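Local coordinates for protein CAIP (Helicobacter cinaedi, PDB 5LBH) that probably stores iron as a Dps-like mini-ferritin of twelve subunits, and promotes the differentiation of macrophages into foam cells in atherosclerotic inflammation, at residues 8-13 and 76-81; 102-107 and 132-137. All coordinates share one frame; numbering follows the deposited sequence.

Contact 1 (8-13 and 76-81); sequences LKQIQA and AAKIKE
A surface contact between a long helix and a connecting loop joins residues 8-13, on helix 4-28, to residues 76-81, where short helix 70-76 ends and the chain runs on toward strand 87-88. Ala77 is the first residue to leave helical backbone angles (psi 136°), and Gln10 reaches this helix end. Its CG stands anti to the backbone N, and a bend at chi2 (68°) swings the amide across, so that NE2 of Gln10 donates to the carbonyl O of Ala76 at 3.1 Å. The N-H...O angle is 148°; the donor stands above the carbonyl plane, while the acceptor lies close to the plane of the Gln10 amide. NE2 has its stronger hydrogen-bond partner in Asp14, whose other carboxylate oxygen accepts the backbone N-H groups of Lys78 and Ile79. The extended Lys78 chain crosses Gln10 at about a right angle, its CG 3.5 Å from Gln10 NE2. One helical turn on, Ala13 CB meets Ala76 CB at 3.8 Å, and CA of Ala13 lies 5.0 Å from CA of Ala77. The short helix in the connection between the two hairpins is a hallmark of the Dps subunit; here its C-terminal end is held on the first bundle helix.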
# COMPACT_ATOMS: atom_id res chain seq x y z
N LEU A 8 33.82 16.74 -10.44
CA LEU A 8 32.37 16.61 -10.49
C LEU A 8 31.81 16.92 -11.88
O LEU A 8 30.93 16.19 -12.36
CB LEU A 8 31.73 17.52 -9.45
CG LEU A 8 31.79 17.14 -7.96
CD1 LEU A 8 31.31 18.34 -7.14
CD2 LEU A 8 30.99 15.88 -7.62
N LYS A 9 32.26 18.01 -12.54
CA LYS A 9 31.69 18.31 -13.86
C LYS A 9 32.19 17.34 -14.91
O LYS A 9 31.50 17.09 -15.90
CB LYS A 9 31.92 19.74 -14.32
CG LYS A 9 32.15 20.78 -13.29
CD LYS A 9 31.95 22.16 -13.90
CE LYS A 9 32.63 22.26 -15.25
NZ LYS A 9 32.25 23.53 -15.94
N GLN A 10 33.38 16.79 -14.73
CA GLN A 10 33.83 15.72 -15.61
C GLN A 10 32.90 14.51 -15.48
O GLN A 10 32.43 13.95 -16.48
CB GLN A 10 35.29 15.38 -15.30
CG GLN A 10 35.86 14.27 -16.17
CD GLN A 10 36.02 14.70 -17.61
OE1 GLN A 10 36.51 15.79 -17.90
NE2 GLN A 10 35.59 13.86 -18.52
N ILE A 11 32.59 14.11 -14.24
CA ILE A 11 31.61 13.05 -14.02
C ILE A 11 30.27 13.40 -14.69
O ILE A 11 29.62 12.55 -15.30
CB ILE A 11 31.42 12.81 -12.51
CG1 ILE A 11 32.74 12.38 -11.83
CG2 ILE A 11 30.31 11.80 -12.27
CD1 ILE A 11 32.59 11.57 -10.63
N GLN A 12 29.85 14.66 -14.57
CA GLN A 12 28.61 15.10 -15.17
C GLN A 12 28.61 14.88 -16.68
O GLN A 12 27.67 14.29 -17.24
CB GLN A 12 28.37 16.58 -14.84
CG GLN A 12 27.00 17.08 -15.26
CD GLN A 12 26.92 18.59 -15.34
OE1 GLN A 12 27.87 19.29 -15.04
NE2 GLN A 12 25.77 19.09 -15.76
N ALA A 13 29.67 15.33 -17.36
CA ALA A 13 29.72 15.23 -18.81
C ALA A 13 29.75 13.78 -19.27
O ALA A 13 29.06 13.40 -20.23
CB ALA A 13 30.92 16.00 -19.36
N ALA A 76 33.60 18.07 -23.16
CA ALA A 76 34.29 17.64 -21.94
C ALA A 76 34.33 16.12 -21.78
O ALA A 76 35.23 15.60 -21.12
CB ALA A 76 33.65 18.27 -20.71
N ALA A 77 33.39 15.40 -22.40
CA ALA A 77 33.27 13.98 -22.13
C ALA A 77 34.50 13.24 -22.63
O ALA A 77 35.00 13.51 -23.72
CB ALA A 77 32.02 13.43 -22.80
N LYS A 78 35.00 12.32 -21.81
CA LYS A 78 36.01 11.40 -22.29
C LYS A 78 35.42 10.08 -22.75
O LYS A 78 36.06 9.38 -23.55
CB LYS A 78 37.07 11.16 -21.22
CG LYS A 78 37.79 12.42 -20.86
CD LYS A 78 39.13 12.16 -20.24
CE LYS A 78 39.88 13.47 -20.04
NZ LYS A 78 41.35 13.23 -19.81
N ILE A 79 34.23 9.71 -22.27
CA ILE A 79 33.59 8.50 -22.75
C ILE A 79 33.18 8.70 -24.20
O ILE A 79 32.59 9.73 -24.55
CB ILE A 79 32.40 8.13 -21.85
CG1 ILE A 79 32.95 7.52 -20.57
CG2 ILE A 79 31.46 7.13 -22.53
CD1 ILE A 79 31.94 7.07 -19.65
N LYS A 80 33.50 7.73 -25.05
CA LYS A 80 33.25 7.87 -26.48
C LYS A 80 31.81 7.53 -26.80
O LYS A 80 31.22 6.63 -26.20
CB LYS A 80 34.17 6.95 -27.29
CG LYS A 80 35.66 7.10 -26.98
CD LYS A 80 36.28 8.26 -27.71
CE LYS A 80 37.79 8.35 -27.43
NZ LYS A 80 38.52 7.09 -27.79
N GLU A 81 31.22 8.27 -27.74
CA GLU A 81 29.91 7.90 -28.26
C GLU A 81 30.02 6.68 -29.18
O GLU A 81 31.09 6.37 -29.70
CB GLU A 81 29.25 9.08 -28.97
CG GLU A 81 28.77 10.13 -27.96
CD GLU A 81 27.72 11.09 -28.51
OE1 GLU A 81 28.08 11.97 -29.32
OE2 GLU A 81 26.52 10.91 -28.15

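Contact 2 (102-107 and 132-137); sequences YFLKLF and ELQKAI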
# COMPACT_ATOMS: atom_id res chain seq x y z
N TYR A 102 36.18 3.02 -15.84
CA TYR A 102 36.49 4.43 -15.99
C TYR A 102 35.81 5.25 -14.90
O TYR A 102 36.45 6.06 -14.23
CB TYR A 102 36.07 4.88 -17.37
CG TYR A 102 36.13 6.36 -17.57
CD1 TYR A 102 34.97 7.13 -17.59
CD2 TYR A 102 37.35 7.01 -17.70
CE1 TYR A 102 35.02 8.49 -17.78
CE2 TYR A 102 37.42 8.36 -17.88
CZ TYR A 102 36.25 9.10 -17.92
OH TYR A 102 36.31 10.47 -18.10
N PHE A 103 34.51 5.04 -14.69
CA PHE A 103 33.81 5.76 -13.63
C PHE A 103 34.39 5.42 -12.26
O PHE A 103 34.45 6.29 -11.38
CB PHE A 103 32.31 5.45 -13.67
CG PHE A 103 31.54 6.26 -14.70
CD1 PHE A 103 31.28 7.61 -14.51
CD2 PHE A 103 31.04 5.65 -15.85
CE1 PHE A 103 30.53 8.35 -15.44
CE2 PHE A 103 30.31 6.37 -16.79
CZ PHE A 103 30.07 7.72 -16.59
N LEU A 104 34.84 4.18 -12.06
CA LEU A 104 35.44 3.84 -10.77
C LEU A 104 36.67 4.71 -10.48
O LEU A 104 36.78 5.30 -9.40
CB LEU A 104 35.78 2.36 -10.71
CG LEU A 104 36.56 1.89 -9.49
CD1 LEU A 104 35.72 1.91 -8.22
CD2 LEU A 104 37.07 0.49 -9.74
N LYS A 105 37.59 4.83 -11.46
CA LYS A 105 38.74 5.73 -11.30
C LYS A 105 38.29 7.14 -10.97
O LYS A 105 38.78 7.76 -10.03
CB LYS A 105 39.61 5.74 -12.56
CG LYS A 105 40.58 4.60 -12.71
CD LYS A 105 41.55 4.90 -13.85
CE LYS A 105 40.87 4.89 -15.24
NZ LYS A 105 40.76 3.52 -15.82
N LEU A 106 37.31 7.65 -11.73
CA LEU A 106 36.84 9.02 -11.56
C LEU A 106 36.30 9.26 -10.15
O LEU A 106 36.68 10.23 -9.48
CB LEU A 106 35.76 9.29 -12.60
CG LEU A 106 35.78 10.59 -13.38
CD1 LEU A 106 37.19 10.80 -13.89
CD2 LEU A 106 34.77 10.47 -14.52
N PHE A 107 35.44 8.35 -9.66
CA PHE A 107 34.89 8.54 -8.32
C PHE A 107 35.93 8.32 -7.24
O PHE A 107 35.90 8.99 -6.20
CB PHE A 107 33.71 7.60 -8.10
CG PHE A 107 32.44 8.11 -8.67
CD1 PHE A 107 31.77 9.19 -8.07
CD2 PHE A 107 31.91 7.56 -9.83
CE1 PHE A 107 30.59 9.67 -8.59
CE2 PHE A 107 30.73 8.04 -10.36
CZ PHE A 107 30.07 9.10 -9.74
N GLU A 132 29.11 1.02 -5.09
CA GLU A 132 28.12 0.50 -6.03
C GLU A 132 28.81 0.02 -7.31
O GLU A 132 28.49 -1.07 -7.81
CB GLU A 132 27.07 1.56 -6.38
CG GLU A 132 26.12 1.94 -5.26
CD GLU A 132 25.40 3.26 -5.51
OE1 GLU A 132 25.49 3.81 -6.63
OE2 GLU A 132 24.71 3.75 -4.58
N LEU A 133 29.82 0.76 -7.80
CA LEU A 133 30.53 0.34 -9.00
C LEU A 133 31.35 -0.92 -8.76
O LEU A 133 31.31 -1.86 -9.57
CB LEU A 133 31.43 1.48 -9.51
CG LEU A 133 30.68 2.68 -10.11
CD1 LEU A 133 31.50 3.94 -10.16
CD2 LEU A 133 30.23 2.31 -11.51
N GLN A 134 32.03 -1.01 -7.60
CA GLN A 134 32.82 -2.20 -7.29
C GLN A 134 31.96 -3.45 -7.25
O GLN A 134 32.42 -4.53 -7.63
CB GLN A 134 33.55 -2.03 -5.95
CG GLN A 134 34.78 -1.12 -5.97
CD GLN A 134 35.34 -0.83 -4.57
OE1 GLN A 134 34.69 -1.11 -3.56
NE2 GLN A 134 36.56 -0.31 -4.51
N LYS A 135 30.72 -3.34 -6.76
CA LYS A 135 29.84 -4.50 -6.74
C LYS A 135 29.42 -4.90 -8.16
O LYS A 135 29.51 -6.07 -8.54
CB LYS A 135 28.62 -4.23 -5.86
CG LYS A 135 27.66 -5.40 -5.74
CD LYS A 135 26.52 -5.10 -4.78
CE LYS A 135 25.77 -6.37 -4.42
NZ LYS A 135 24.57 -6.12 -3.57
N ALA A 136 28.99 -3.93 -8.97
CA ALA A 136 28.56 -4.24 -10.33
C ALA A 136 29.70 -4.79 -11.17
O ALA A 136 29.49 -5.68 -12.00
CB ALA A 136 27.96 -3.01 -10.99
N ILE A 137 30.91 -4.24 -11.01
CA ILE A 137 32.07 -4.72 -11.76
C ILE A 137 32.38 -6.18 -11.41
O ILE A 137 32.69 -6.98 -12.30
CB ILE A 137 33.28 -3.79 -11.51
CG1 ILE A 137 33.07 -2.47 -12.26
CG2 ILE A 137 34.58 -4.43 -11.95
CD1 ILE A 137 34.01 -1.35 -11.86
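Leu133 packs its CD1 methyl beside the Phe107 ring and against the backbone of the facing helix. CD1 of Leu133 lies 3.7 Å from CD2 of Phe107, approaching the ring obliquely, and 3.9 Å from CB of Phe103. It also sits 3.9 Å from the backbone N of Leu104, so one methyl touches Phe103, the backbone N of Leu104 and, a turn later, Phe107. With chi1 at -70°, CG of Leu133 is anti to its carbonyl carbon. Phe103 and Phe107 share that first torsion; Phe103 starts toward the partner helix, but its ring turns away.

Leu104 answers from the other helix. Its CG is anti to the backbone N (chi1 173°), and the two methyls divide the work: CD1 of Leu104 touches CG of Gln134 at 3.9 Å, the two chains crossing at about a right angle, whereas CD2 of Leu104 reaches CD1 of Ile137 at 4.2 Å. Gln134 thus contributes its aliphatic part here, while its OE1 accepts a hydrogen bond from Arg58 of a neighbouring subunit.

No hydrogen bond joins the two segments; 241 Å² of surface is buried by apolar packing. The local axes approach to 9.9 Å at 157°, an antiparallel pairing of helices 89-116 and 120-144, the last two of the ferritin-like four-helix bundle. The other two bundle helices adjoin segment 102-107: the Phe103 ring meets Phe48 of helix 34-61, and Leu106 packs on Asp14 of helix 4-28.

The two contacts follow one another along the chain: contact 1 closes at residue 81 before contact 2 opens at residue 102, and their centres lie about 15 Å apart. Contact 1 belongs to the connection between the two helical hairpins, contact 2 to the second hairpin. They meet directly. CD1 of Ile79 packs 3.4 Å from CE2 of Phe103, and CD1 of Ile11 lies 3.4 Å from CE1 of Phe107. Tyr102 OH, hydrogen-bonded to Asp14, sits beside Gln10 and Lys78. The hairpin connection is thus packed onto both helix 4-28 and helix 89-116, so that together the two contacts join the two hairpins into one subunit bundle.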